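Side-chain contacts in putative MCP-type signal transduction protein (Campylobacter jejuni subsp. jejuni serotype O:2, PDB 4WY9), which serves as the chemotaxis receptor Tlp1, whose periplasmic tandem-PAS (Cache-type) domain senses stimuli, probably by an indirect mode of ligand recognition: residues 129-134 / 165-170; 135-140 / 147-152; 233-238 / 242-247. All blocks are in the same frame, centred on the assembly; numbering follows the deposited sequence.

Overall arrangement
Contacts 1 and 2 are two halves of one interface, their centres 7 Å apart: helix 132-140 lies against the curved antiparallel sheet, with its first turn over strand 163-173 and its later turns over the neighbouring strand 149-150. Both belong to the first PDC sensor domain. They are also joined directly, since Ala169 N of contact 1 pairs with Tyr149 O of contact 2 at 2.9 Å, a probable backbone hydrogen bond. Contact 3 follows later in the chain, beside the second, five-stranded sheet. Its centre is 28 Å from each of the others, and its nearest atoms are about 8 Å from contact 2. In contact 3 an acetate ion, probably from the crystallisation liquor, lies about 4 Å from the Asn235 side chain.

Contact 1: 129-134 / 165-170; sequences ANLQVV and AVNVAI
Asn167 OD1, a buried amide oxygen on strand 163-173, is gripped by the hydroxyls of Thr186 and Tyr80 while Leu131 CD1 packs against it at 3.5 Å. The contact belongs to the first PDC sensor domain, a Cache-type fold, and sets the start of helix 132-140 on its antiparallel sheet. Leu131, at the N-cap position, straddles the end of the amide with its two methyls: CD1 lies by the oxygen, and CD2 is 3.6 Å from Asn167 ND2. The leucine and asparagine side chains cross at about a right angle. The two hydroxyl bonds to OD1 are consistent with a fixed amide rotation; the amide has its hydrogen bonds outside the two segments, and Leu131 only packs on it.

The helix begins at Gln132, and Val133 in its first turn carries the apolar part. Its CG1 stands anti to the carbonyl carbon (chi1 -71°), leaving CG2 between the backbone N and the carbonyl carbon, directed at the strand. The backbones come closest here, with Val133 CA 6.5 Å from Ala169 CA. The small alanine side chain is compatible with this approach, and the methyl CG2 touches both Asn167 CB and Ala169 CB, each at 3.9 Å.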
ATOM      1  N   ALA A 129     -14.620   2.010   6.713  1.00  9.27           N
ATOM      2  CA  ALA A 129     -15.084   3.359   6.918  1.00 10.82           C
ATOM      3  C   ALA A 129     -14.172   4.159   7.818  1.00 10.95           C
ATOM      4  O   ALA A 129     -14.069   5.372   7.695  1.00 13.87           O
ATOM      5  CB  ALA A 129     -16.513   3.368   7.452  1.00 12.79           C
ATOM      6  N   ASN A 130     -13.491   3.477   8.733  1.00 10.24           N
ATOM      7  CA  ASN A 130     -12.623   4.127   9.696  1.00 11.97           C
ATOM      8  C   ASN A 130     -11.151   4.214   9.298  1.00 10.69           C
ATOM      9  O   ASN A 130     -10.328   4.715  10.053  1.00 12.80           O
ATOM     10  CB  ASN A 130     -12.770   3.425  11.051  1.00 14.13           C
ATOM     11  CG  ASN A 130     -14.138   3.640  11.706  1.00 17.31           C
ATOM     12  OD1 ASN A 130     -14.783   4.663  11.476  1.00 24.72           O
ATOM     13  ND2 ASN A 130     -14.609   2.667  12.443  1.00 17.22           N
ATOM     14  N   LEU A 131     -10.831   3.795   8.061  1.00  9.24           N
ATOM     15  CA  LEU A 131      -9.464   3.944   7.572  1.00  9.03           C
ATOM     16  C   LEU A 131      -9.036   5.402   7.613  1.00  8.40           C
ATOM     17  O   LEU A 131      -9.834   6.307   7.323  1.00  9.37           O
ATOM     18  CB  LEU A 131      -9.349   3.444   6.150  1.00  8.54           C
ATOM     19  CG  LEU A 131      -9.421   1.952   5.884  1.00  9.02           C
ATOM     20  CD1 LEU A 131      -9.520   1.711   4.385  1.00  9.35           C
ATOM     21  CD2 LEU A 131      -8.227   1.226   6.466  1.00  9.84           C
ATOM     22  N   GLN A 132      -7.772   5.637   7.937  1.00  8.90           N
ATOM     23  CA  GLN A 132      -7.244   6.995   7.925  1.00  9.58           C
ATOM     24  C   GLN A 132      -7.427   7.701   6.565  1.00  9.47           C
ATOM     25  O   GLN A 132      -7.774   8.858   6.517  1.00 10.12           O
ATOM     26  CB  GLN A 132      -5.787   7.037   8.353  1.00 11.51           C
ATOM     27  CG  GLN A 132      -5.268   8.421   8.627  1.00 14.61           C
ATOM     28  CD  GLN A 132      -5.965   9.068   9.821  1.00 18.67           C
ATOM     29  OE1 GLN A 132      -6.033   8.481  10.886  1.00 22.72           O
ATOM     30  NE2 GLN A 132      -6.491  10.232   9.639  1.00 19.96           N
ATOM     31  N   VAL A 133      -7.190   6.987   5.463  1.00  9.10           N
ATOM     32  CA  VAL A 133      -7.346   7.634   4.158  1.00  8.61           C
ATOM     33  C   VAL A 133      -8.794   8.064   3.940  1.00  8.39           C
ATOM     34  O   VAL A 133      -9.037   9.109   3.333  1.00  9.35           O
ATOM     35  CB  VAL A 133      -6.846   6.764   2.957  1.00  9.20           C
ATOM     36  CG1 VAL A 133      -5.330   6.641   2.935  1.00 11.32           C
ATOM     37  CG2 VAL A 133      -7.504   5.398   2.890  1.00  9.03           C
ATOM     38  N   VAL A 134      -9.741   7.257   4.410  1.00  7.49           N
ATOM     39  CA  VAL A 134     -11.152   7.582   4.269  1.00  7.70           C
ATOM     40  C   VAL A 134     -11.490   8.811   5.099  1.00  8.46           C
ATOM     41  O   VAL A 134     -12.168   9.735   4.640  1.00  9.82           O
ATOM     42  CB  VAL A 134     -12.066   6.412   4.647  1.00  8.35           C
ATOM     43  CG1 VAL A 134     -13.498   6.838   4.746  1.00 10.29           C
ATOM     44  CG2 VAL A 134     -11.868   5.260   3.659  1.00  9.89           C
ATOM     45  N   ALA A 165      -1.146  -4.274   5.310  1.00  8.65           N
ATOM     46  CA  ALA A 165      -1.759  -3.662   4.151  1.00  9.01           C
ATOM     47  C   ALA A 165      -1.410  -2.209   3.981  1.00  6.90           C
ATOM     48  O   ALA A 165      -1.025  -1.527   4.919  1.00  8.50           O
ATOM     49  CB  ALA A 165      -3.252  -3.790   4.257  1.00 12.34           C
ATOM     50  N   VAL A 166      -1.614  -1.708   2.756  1.00  6.92           N
ATOM     51  CA  VAL A 166      -1.670  -0.279   2.524  1.00  7.02           C
ATOM     52  C   VAL A 166      -2.911   0.031   1.683  1.00  6.55           C
ATOM     53  O   VAL A 166      -3.303  -0.766   0.826  1.00  7.68           O
ATOM     54  CB  VAL A 166      -0.398   0.262   1.855  1.00  9.59           C
ATOM     55  CG1 VAL A 166      -0.158  -0.383   0.465  1.00 10.26           C
ATOM     56  CG2 VAL A 166      -0.438   1.770   1.737  1.00 12.01           C
ATOM     57  N   ASN A 167      -3.514   1.180   1.949  1.00  7.39           N
ATOM     58  CA  ASN A 167      -4.717   1.578   1.263  1.00  6.66           C
ATOM     59  C   ASN A 167      -4.495   2.764   0.353  1.00  6.60           C
ATOM     60  O   ASN A 167      -3.727   3.667   0.667  1.00  8.39           O
ATOM     61  CB  ASN A 167      -5.820   1.882   2.260  1.00  7.33           C
ATOM     62  CG  ASN A 167      -6.321   0.644   2.932  1.00  8.29           C
ATOM     63  OD1 ASN A 167      -7.232  -0.015   2.418  1.00  9.76           O
ATOM     64  ND2 ASN A 167      -5.697   0.276   4.027  1.00 10.31           N
ATOM     65  N   VAL A 168      -5.219   2.758  -0.763  1.00  7.61           N
ATOM     66  CA  VAL A 168      -5.178   3.786  -1.776  1.00  8.34           C
ATOM     67  C   VAL A 168      -6.623   4.174  -2.017  1.00  7.73           C
ATOM     68  O   VAL A 168      -7.434   3.273  -2.230  1.00  9.91           O
ATOM     69  CB  VAL A 168      -4.526   3.291  -3.060  1.00 11.61           C
ATOM     70  CG1 VAL A 168      -4.539   4.327  -4.127  1.00 15.94           C
ATOM     71  CG2 VAL A 168      -3.039   2.849  -2.771  1.00 14.02           C
ATOM     72  N   ALA A 169      -6.954   5.454  -1.966  1.00  6.41           N
ATOM     73  CA  ALA A 169      -8.356   5.865  -2.064  1.00  6.82           C
ATOM     74  C   ALA A 169      -8.539   7.235  -2.669  1.00  6.29           C
ATOM     75  O   ALA A 169      -7.655   8.103  -2.589  1.00  6.79           O
ATOM     76  CB  ALA A 169      -9.001   5.812  -0.672  1.00  9.69           C
ATOM     77  N   ILE A 170      -9.699   7.433  -3.293  1.00  6.11           N
ATOM     78  CA  ILE A 170     -10.035   8.677  -3.984  1.00  6.71           C
ATOM     79  C   ILE A 170     -11.489   9.040  -3.686  1.00  6.42           C
ATOM     80  O   ILE A 170     -12.361   8.153  -3.677  1.00  6.93           O
ATOM     81  CB  ILE A 170      -9.824   8.536  -5.506  1.00  7.27           C
ATOM     82  CG1 ILE A 170      -8.390   8.108  -5.821  1.00  8.42           C
ATOM     83  CG2 ILE A 170     -10.169   9.797  -6.258  1.00  8.32           C
ATOM     84  CD1 ILE A 170      -8.139   7.865  -7.288  1.00  9.10           C
TER

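Contact 2: 135-140 / 147-152; sequences QDILKK and KVYIGR
Both key side chains leave their backbones in the same sense: Ile137 CG1 and Tyr149 CG each stand anti to their own carbonyl carbon, with chi1 of -73° and -65°. These torsions send the longer branch of Ile137 and the ring of Tyr149 into the same space; the ring's own rotation then presents a face to CG1. Ile137 CG1 lies 3.5 Å from the centroid of the Tyr149 ring and 14° off the ring normal, which defines a CH-pi contact over the face. The height above the ring plane, 3.3 Å, confirms that this methylene sits close over the ring centre. Its nearest ring atom is Tyr149 CD1, at 3.4 Å. The terminal methyl is displaced toward the root of the ring, where Ile137 CD1 is 3.7 Å from Tyr149 CD1 and also approaches Tyr149 CB.

Asp136 makes a lesser contact, its CB meeting Tyr149 CD2 obliquely at 4.3 Å. Its carboxylate is engaged elsewhere, as OD1 accepts a hydrogen bond from Gln132 NE2 one turn earlier in the helix. The phenol oxygen reaches the last turn of the helix, with Tyr149 OH 4.3 Å from Lys140 C, but its hydrogen bond is to Glu145 in the connecting loop. The ring is thus packed on a face by Ile137 and tethered through its hydroxyl to Glu145.

In the sensor fold, helix 132-140 rests on the antiparallel sheet, where Tyr149 pairs with Ala169 through the backbone. Ile137 also touches Ala169, Pro171 and Val182, so it spans strands 149-150, 163-173 and 179-188, while Val148 packs against the long helix 8-51.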
ATOM      1  N   GLN A 135     -11.023   8.832   6.344  1.00  8.93           N
ATOM      2  CA  GLN A 135     -11.290   9.957   7.198  1.00 10.20           C
ATOM      3  C   GLN A 135     -10.657  11.234   6.675  1.00 10.05           C
ATOM      4  O   GLN A 135     -11.259  12.316   6.740  1.00 11.11           O
ATOM      5  CB  GLN A 135     -10.894   9.650   8.609  1.00 13.53           C
ATOM      6  CG  GLN A 135     -11.807   8.561   9.203  1.00 18.73           C
ATOM      7  CD  GLN A 135     -13.359   8.922   9.128  1.00 22.85           C
ATOM      8  OE1 GLN A 135     -13.795  10.026   9.541  1.00 27.23           O
ATOM      9  NE2 GLN A 135     -14.180   8.016   8.576  1.00 22.61           N
ATOM     10  N   ASP A 136      -9.445  11.125   6.155  1.00  9.71           N
ATOM     11  CA  ASP A 136      -8.783  12.286   5.565  1.00  9.31           C
ATOM     12  C   ASP A 136      -9.549  12.821   4.365  1.00  9.59           C
ATOM     13  O   ASP A 136      -9.653  14.027   4.184  1.00 11.65           O
ATOM     14  CB  ASP A 136      -7.363  11.946   5.165  1.00 11.36           C
ATOM     15  CG  ASP A 136      -6.437  11.763   6.336  1.00 15.29           C
ATOM     16  OD1 ASP A 136      -6.800  12.164   7.474  1.00 17.39           O
ATOM     17  OD2 ASP A 136      -5.339  11.222   6.122  1.00 18.83           O
ATOM     18  N   ILE A 137     -10.053  11.934   3.520  1.00  8.56           N
ATOM     19  CA  ILE A 137     -10.839  12.366   2.366  1.00  8.79           C
ATOM     20  C   ILE A 137     -12.097  13.110   2.837  1.00 10.17           C
ATOM     21  O   ILE A 137     -12.404  14.193   2.327  1.00 10.70           O
ATOM     22  CB  ILE A 137     -11.206  11.168   1.474  1.00  7.96           C
ATOM     23  CG1 ILE A 137      -9.983  10.693   0.717  1.00  8.27           C
ATOM     24  CG2 ILE A 137     -12.300  11.544   0.478  1.00  9.57           C
ATOM     25  CD1 ILE A 137     -10.100   9.379   0.015  1.00  8.76           C
ATOM     26  N   LEU A 138     -12.838  12.520   3.763  1.00  9.42           N
ATOM     27  CA  LEU A 138     -14.091  13.141   4.219  1.00 11.00           C
ATOM     28  C   LEU A 138     -13.822  14.528   4.771  1.00 13.74           C
ATOM     29  O   LEU A 138     -14.626  15.448   4.565  1.00 17.25           O
ATOM     30  CB  LEU A 138     -14.776  12.279   5.277  1.00 11.75           C
ATOM     31  CG  LEU A 138     -15.242  10.908   4.823  1.00 19.08           C
ATOM     32  CD1 LEU A 138     -16.057  10.217   5.841  1.00 19.41           C
ATOM     33  CD2 LEU A 138     -15.946  10.892   3.495  1.00 23.02           C
ATOM     34  N   LYS A 139     -12.701  14.692   5.476  1.00 13.26           N
ATOM     35  CA  LYS A 139     -12.381  15.970   6.111  1.00 17.07           C
ATOM     36  C   LYS A 139     -11.799  17.003   5.144  1.00 15.37           C
ATOM     37  O   LYS A 139     -12.071  18.196   5.301  1.00 18.13           O
ATOM     38  CB  LYS A 139     -11.401  15.710   7.290  1.00 20.83           C
ATOM     39  CG  LYS A 139     -10.884  16.962   8.001  1.00 29.97           C
ATOM     40  CD  LYS A 139     -11.952  17.533   8.890  1.00 39.36           C
ATOM     41  CE  LYS A 139     -11.541  18.873   9.510  1.00 40.38           C
ATOM     42  NZ  LYS A 139     -11.358  19.913   8.447  1.00 48.67           N
ATOM     43  N   LYS A 140     -10.962  16.565   4.189  1.00 12.95           N
ATOM     44  CA  LYS A 140     -10.115  17.482   3.442  1.00 13.65           C
ATOM     45  C   LYS A 140     -10.346  17.548   1.942  1.00 11.44           C
ATOM     46  O   LYS A 140      -9.941  18.516   1.297  1.00 13.53           O
ATOM     47  CB  LYS A 140      -8.632  17.124   3.664  1.00 16.04           C
ATOM     48  CG  LYS A 140      -8.240  17.002   5.109  1.00 19.84           C
ATOM     49  CD  LYS A 140      -6.774  16.879   5.295  1.00 26.98           C
ATOM     50  CE  LYS A 140      -6.163  15.708   4.635  1.00 29.81           C
ATOM     51  NZ  LYS A 140      -4.718  15.616   5.057  1.00 35.81           N
ATOM     52  N   LYS A 147      -6.156  14.468  -6.351  1.00 12.70           N
ATOM     53  CA  LYS A 147      -5.347  13.842  -5.335  1.00 11.68           C
ATOM     54  C   LYS A 147      -5.701  12.384  -5.144  1.00 10.67           C
ATOM     55  O   LYS A 147      -6.857  12.006  -5.197  1.00 12.35           O
ATOM     56  CB  LYS A 147      -5.476  14.575  -3.981  1.00 12.78           C
ATOM     57  CG  LYS A 147      -4.905  15.977  -3.931  1.00 16.85           C
ATOM     58  CD  LYS A 147      -4.998  16.542  -2.525  1.00 21.92           C
ATOM     59  CE  LYS A 147      -4.396  17.911  -2.383  1.00 29.76           C
ATOM     60  NZ  LYS A 147      -4.483  18.331  -0.981  1.00 34.27           N
ATOM     61  N   VAL A 148      -4.694  11.577  -4.829  1.00  9.81           N
ATOM     62  CA  VAL A 148      -4.880  10.211  -4.405  1.00  7.96           C
ATOM     63  C   VAL A 148      -4.402  10.118  -2.981  1.00  9.32           C
ATOM     64  O   VAL A 148      -3.330  10.642  -2.655  1.00 10.89           O
ATOM     65  CB  VAL A 148      -4.108   9.225  -5.303  1.00 10.37           C
ATOM     66  CG1 VAL A 148      -4.346   7.802  -4.862  1.00 10.35           C
ATOM     67  CG2 VAL A 148      -4.482   9.432  -6.772  1.00 10.70           C
ATOM     68  N   TYR A 149      -5.171   9.459  -2.112  1.00  8.22           N
ATOM     69  CA  TYR A 149      -4.848   9.359  -0.692  1.00  7.76           C
ATOM     70  C   TYR A 149      -4.257   7.989  -0.423  1.00  7.67           C
ATOM     71  O   TYR A 149      -4.878   6.971  -0.694  1.00  9.11           O
ATOM     72  CB  TYR A 149      -6.096   9.625   0.132  1.00  7.60           C
ATOM     73  CG  TYR A 149      -6.612  11.016  -0.016  1.00  7.28           C
ATOM     74  CD1 TYR A 149      -7.253  11.433  -1.208  1.00  8.77           C
ATOM     75  CD2 TYR A 149      -6.459  11.977   0.976  1.00  9.06           C
ATOM     76  CE1 TYR A 149      -7.715  12.700  -1.365  1.00  9.70           C
ATOM     77  CE2 TYR A 149      -6.942  13.257   0.806  1.00  9.65           C
ATOM     78  CZ  TYR A 149      -7.554  13.639  -0.370  1.00  9.99           C
ATOM     79  OH  TYR A 149      -8.031  14.920  -0.532  1.00 12.45           O
ATOM     80  N   ILE A 150      -3.033   7.970   0.110  1.00  7.91           N
ATOM     81  CA  ILE A 150      -2.311   6.728   0.325  1.00  8.14           C
ATOM     82  C   ILE A 150      -1.887   6.612   1.775  1.00  7.94           C
ATOM     83  O   ILE A 150      -1.316   7.560   2.336  1.00  9.44           O
ATOM     84  CB  ILE A 150      -1.096   6.622  -0.598  1.00  9.25           C
ATOM     85  CG1 ILE A 150      -1.584   6.673  -2.065  1.00 11.53           C
ATOM     86  CG2 ILE A 150      -0.307   5.331  -0.362  1.00 10.23           C
ATOM     87  CD1 ILE A 150      -0.522   6.543  -3.074  1.00 13.65           C
ATOM     88  N   GLY A 151      -2.210   5.497   2.402  1.00  7.99           N
ATOM     89  CA  GLY A 151      -1.936   5.309   3.805  1.00  8.20           C
ATOM     90  C   GLY A 151      -0.551   4.839   4.140  1.00  7.40           C
ATOM     91  O   GLY A 151       0.301   4.701   3.264  1.00  9.02           O
ATOM     92  N   ARG A 152      -0.310   4.600   5.427  1.00  8.08           N
ATOM     93  CA  ARG A 152       0.896   3.940   5.905  1.00  9.28           C
ATOM     94  C   ARG A 152       0.575   2.440   6.028  1.00  8.97           C
ATOM     95  O   ARG A 152      -0.607   2.043   5.984  1.00  9.25           O
ATOM     96  CB  ARG A 152       1.372   4.557   7.205  1.00 11.59           C
ATOM     97  CG  ARG A 152       0.321   4.605   8.309  1.00 14.49           C
ATOM     98  CD  ARG A 152       0.952   4.489   9.689  1.00 17.34           C
ATOM     99  NE  ARG A 152       1.484   3.135   9.850  1.00 18.63           N
ATOM    100  CZ  ARG A 152       2.059   2.685  10.944  1.00 18.52           C
ATOM    101  NH1 ARG A 152       2.227   3.511  11.980  1.00 19.12           N
ATOM    102  NH2 ARG A 152       2.551   1.436  10.940  1.00 21.56           N
TER

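Contact 3: 233-238 / 242-247; sequences DINPNK and ETYKAI
The short connection between helices 231-234 and 241-249, beside the five-stranded antiparallel sheet of the second half of the tandem-PAS region, is tied together here: helix 231-234 ends, the chain turns through Asn235 to Lys238, and helix 241-249 follows, its Tyr244 reaching back to the end of the first helix. Asn235, the first residue to leave helical backbone angles, meets Tyr244 through both its main chain and its amide. Tyr244 OH donates to Asn235 O at 2.7 Å, lying in the carbonyl plane on a lone pair, with a C=O...O angle of 131°. The same carbonyl oxygen sits at the edge of the phenol ring, in its plane. In the other direction, Asn235 ND2 donates to Tyr244 OH at 3.0 Å; its N-H...O angle of 120° makes this bond weak. The phenol oxygen is therefore both donor and acceptor to one residue.

Asn235 CG extends opposite the backbone N and beside the carbonyl carbon, which places the amide on the same part of the tyrosine as the main-chain oxygen. The amide and ring planes stand 84° apart, so the groups meet through the hydroxyl and not by stacking. Asn235 ND2 also donates to Ile258 O, linking the loop to edge strand 253-258. Asn237 ND2 reaches Asn235 OD1 at 2.9 Å from above the carbonyl plane, a second-shell bond that would help fix the amide's rotation.

Farther along, a water bridges the loop to the first turn of helix 241-249, donating to Lys238 O and accepting from Glu242 N, each at 2.9 Å.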
ATOM      1  N   ASP A 233      12.718   3.384  15.719  1.00 11.55           N
ATOM      2  CA  ASP A 233      12.439   3.062  17.108  1.00 12.54           C
ATOM      3  C   ASP A 233      13.108   1.784  17.567  1.00 12.06           C
ATOM      4  O   ASP A 233      13.507   1.651  18.728  1.00 13.06           O
ATOM      5  CB  ASP A 233      10.935   2.939  17.342  1.00 12.66           C
ATOM      6  CG  ASP A 233      10.189   4.222  17.152  1.00 16.36           C
ATOM      7  OD1 ASP A 233      10.769   5.307  17.362  1.00 17.09           O
ATOM      8  OD2 ASP A 233       8.985   4.146  16.798  1.00 17.93           O
ATOM      9  N   ILE A 234      13.138   0.785  16.676  1.00 11.21           N
ATOM     10  CA  ILE A 234      13.637  -0.526  17.047  1.00 12.79           C
ATOM     11  C   ILE A 234      15.122  -0.683  16.811  1.00 11.82           C
ATOM     12  O   ILE A 234      15.736  -1.612  17.323  1.00 14.56           O
ATOM     13  CB  ILE A 234      12.823  -1.640  16.371  1.00 16.40           C
ATOM     14  CG1 ILE A 234      12.965  -1.578  14.889  1.00 18.60           C
ATOM     15  CG2 ILE A 234      11.321  -1.534  16.769  1.00 16.98           C
ATOM     16  CD1 ILE A 234      13.827  -2.633  14.352  1.00 20.81           C
ATOM     17  N   ASN A 235      15.705   0.255  16.068  1.00 11.03           N
ATOM     18  CA  ASN A 235      17.147   0.212  15.778  1.00 11.08           C
ATOM     19  C   ASN A 235      17.741   1.621  15.919  1.00 10.49           C
ATOM     20  O   ASN A 235      18.105   2.252  14.942  1.00 11.55           O
ATOM     21  CB  ASN A 235      17.432  -0.363  14.392  1.00 11.15           C
ATOM     22  CG  ASN A 235      18.902  -0.586  14.165  1.00 11.47           C
ATOM     23  OD1 ASN A 235      19.635  -0.919  15.099  1.00 14.20           O
ATOM     24  ND2 ASN A 235      19.350  -0.410  12.916  1.00 11.11           N
ATOM     25  N   PRO A 236      17.850   2.122  17.159  1.00 11.02           N
ATOM     26  CA  PRO A 236      18.221   3.521  17.356  1.00 11.08           C
ATOM     27  C   PRO A 236      19.723   3.810  17.337  1.00 13.14           C
ATOM     28  O   PRO A 236      20.132   4.965  17.480  1.00 16.58           O
ATOM     29  CB  PRO A 236      17.638   3.819  18.741  1.00 12.55           C
ATOM     30  CG  PRO A 236      17.785   2.506  19.456  1.00 12.12           C
ATOM     31  CD  PRO A 236      17.401   1.481  18.413  1.00 10.99           C
ATOM     32  N   ASN A 237      20.550   2.805  17.123  1.00 11.74           N
ATOM     33  CA  ASN A 237      21.980   3.015  17.280  1.00 14.27           C
ATOM     34  C   ASN A 237      22.538   4.065  16.321  1.00 13.49           C
ATOM     35  O   ASN A 237      22.032   4.244  15.213  1.00 13.86           O
ATOM     36  CB  ASN A 237      22.723   1.706  17.186  1.00 17.35           C
ATOM     37  CG  ASN A 237      23.016   1.317  15.799  1.00 18.35           C
ATOM     38  OD1 ASN A 237      24.074   1.683  15.259  1.00 23.66           O
ATOM     39  ND2 ASN A 237      22.163   0.532  15.199  1.00 19.19           N
ATOM     40  N   LYS A 238      23.603   4.741  16.738  1.00 13.30           N
ATOM     41  CA  LYS A 238      24.181   5.842  15.975  1.00 14.46           C
ATOM     42  C   LYS A 238      24.656   5.373  14.591  1.00 13.77           C
ATOM     43  O   LYS A 238      24.627   6.139  13.643  1.00 14.01           O
ATOM     44  CB  LYS A 238      25.352   6.466  16.743  1.00 18.46           C
ATOM     45  CG  LYS A 238      25.986   7.625  15.998  1.00 26.33           C
ATOM     46  CD  LYS A 238      27.138   8.256  16.786  1.00 32.17           C
ATOM     47  CE  LYS A 238      27.638   9.533  16.116  1.00 38.77           C
ATOM     48  NZ  LYS A 238      28.919   9.996  16.701  1.00 45.66           N
ATOM     49  N   GLU A 242      22.727   7.524   9.606  1.00 15.38           N
ATOM     50  CA  GLU A 242      22.996   8.069   8.283  1.00 17.15           C
ATOM     51  C   GLU A 242      21.994   7.507   7.267  1.00 15.93           C
ATOM     52  O   GLU A 242      21.503   8.232   6.380  1.00 15.74           O
ATOM     53  CB  GLU A 242      24.410   7.753   7.827  1.00 19.86           C
ATOM     54  CG  GLU A 242      24.772   8.457   6.549  1.00 19.44           C
ATOM     55  CD  GLU A 242      26.204   8.201   6.107  1.00 23.48           C
ATOM     56  OE1 GLU A 242      26.867   7.337   6.742  1.00 25.65           O
ATOM     57  OE2 GLU A 242      26.632   8.834   5.116  1.00 23.58           O
ATOM     58  N   THR A 243      21.725   6.226   7.374  1.00 13.72           N
ATOM     59  CA  THR A 243      20.767   5.560   6.486  1.00 13.45           C
ATOM     60  C   THR A 243      19.380   6.140   6.699  1.00 12.79           C
ATOM     61  O   THR A 243      18.639   6.384   5.726  1.00 12.50           O
ATOM     62  CB  THR A 243      20.799   4.047   6.702  1.00 11.72           C
ATOM     63  OG1 THR A 243      22.116   3.563   6.391  1.00 12.09           O
ATOM     64  CG2 THR A 243      19.786   3.343   5.872  1.00 12.41           C
ATOM     65  N   TYR A 244      18.994   6.348   7.963  1.00 11.51           N
ATOM     66  CA  TYR A 244      17.673   6.896   8.245  1.00 12.91           C
ATOM     67  C   TYR A 244      17.491   8.294   7.675  1.00 14.95           C
ATOM     68  O   TYR A 244      16.385   8.675   7.265  1.00 15.16           O
ATOM     69  CB  TYR A 244      17.405   6.932   9.755  1.00 14.51           C
ATOM     70  CG  TYR A 244      17.440   5.611  10.433  1.00 13.27           C
ATOM     71  CD1 TYR A 244      17.288   4.429   9.715  1.00 13.15           C
ATOM     72  CD2 TYR A 244      17.642   5.512  11.805  1.00 12.17           C
ATOM     73  CE1 TYR A 244      17.311   3.218  10.329  1.00 12.11           C
ATOM     74  CE2 TYR A 244      17.670   4.310  12.429  1.00 11.86           C
ATOM     75  CZ  TYR A 244      17.524   3.155  11.692  1.00 10.96           C
ATOM     76  OH  TYR A 244      17.572   1.940  12.301  1.00 13.57           O
ATOM     77  N   LYS A 245      18.561   9.082   7.681  1.00 16.83           N
ATOM     78  CA  LYS A 245      18.488  10.419   7.113  1.00 19.50           C
ATOM     79  C   LYS A 245      18.171  10.352   5.612  1.00 18.91           C
ATOM     80  O   LYS A 245      17.352  11.123   5.117  1.00 19.08           O
ATOM     81  CB  LYS A 245      19.795  11.196   7.340  1.00 25.88           C
ATOM     82  CG  LYS A 245      19.796  12.057   8.563  1.00 34.84           C
ATOM     83  CD  LYS A 245      20.485  13.382   8.328  1.00 41.37           C
ATOM     84  CE  LYS A 245      21.954  13.194   8.000  1.00 47.68           C
ATOM     85  NZ  LYS A 245      22.693  14.495   8.070  1.00 50.21           N
ATOM     86  N   ALA A 246      18.807   9.426   4.907  1.00 17.52           N
ATOM     87  CA  ALA A 246      18.532   9.249   3.484  1.00 17.98           C
ATOM     88  C   ALA A 246      17.088   8.876   3.224  1.00 18.76           C
ATOM     89  O   ALA A 246      16.446   9.386   2.305  1.00 18.14           O
ATOM     90  CB  ALA A 246      19.469   8.184   2.877  1.00 20.31           C
ATOM     91  N   ILE A 247      16.571   7.963   4.050  1.00 15.13           N
ATOM     92  CA  ILE A 247      15.175   7.566   3.934  1.00 16.08           C
ATOM     93  C   ILE A 247      14.270   8.740   4.174  1.00 16.84           C
ATOM     94  O   ILE A 247      13.350   8.981   3.401  1.00 17.18           O
ATOM     95  CB  ILE A 247      14.844   6.402   4.890  1.00 12.82           C
ATOM     96  CG1 ILE A 247      15.593   5.139   4.491  1.00 13.72           C
ATOM     97  CG2 ILE A 247      13.355   6.141   4.926  1.00 15.00           C
ATOM     98  CD1 ILE A 247      15.639   4.052   5.566  1.00 12.64           C
TER
HETATM   99  O   HOH W   1      25.044   6.130  10.751  1.00 18.53           O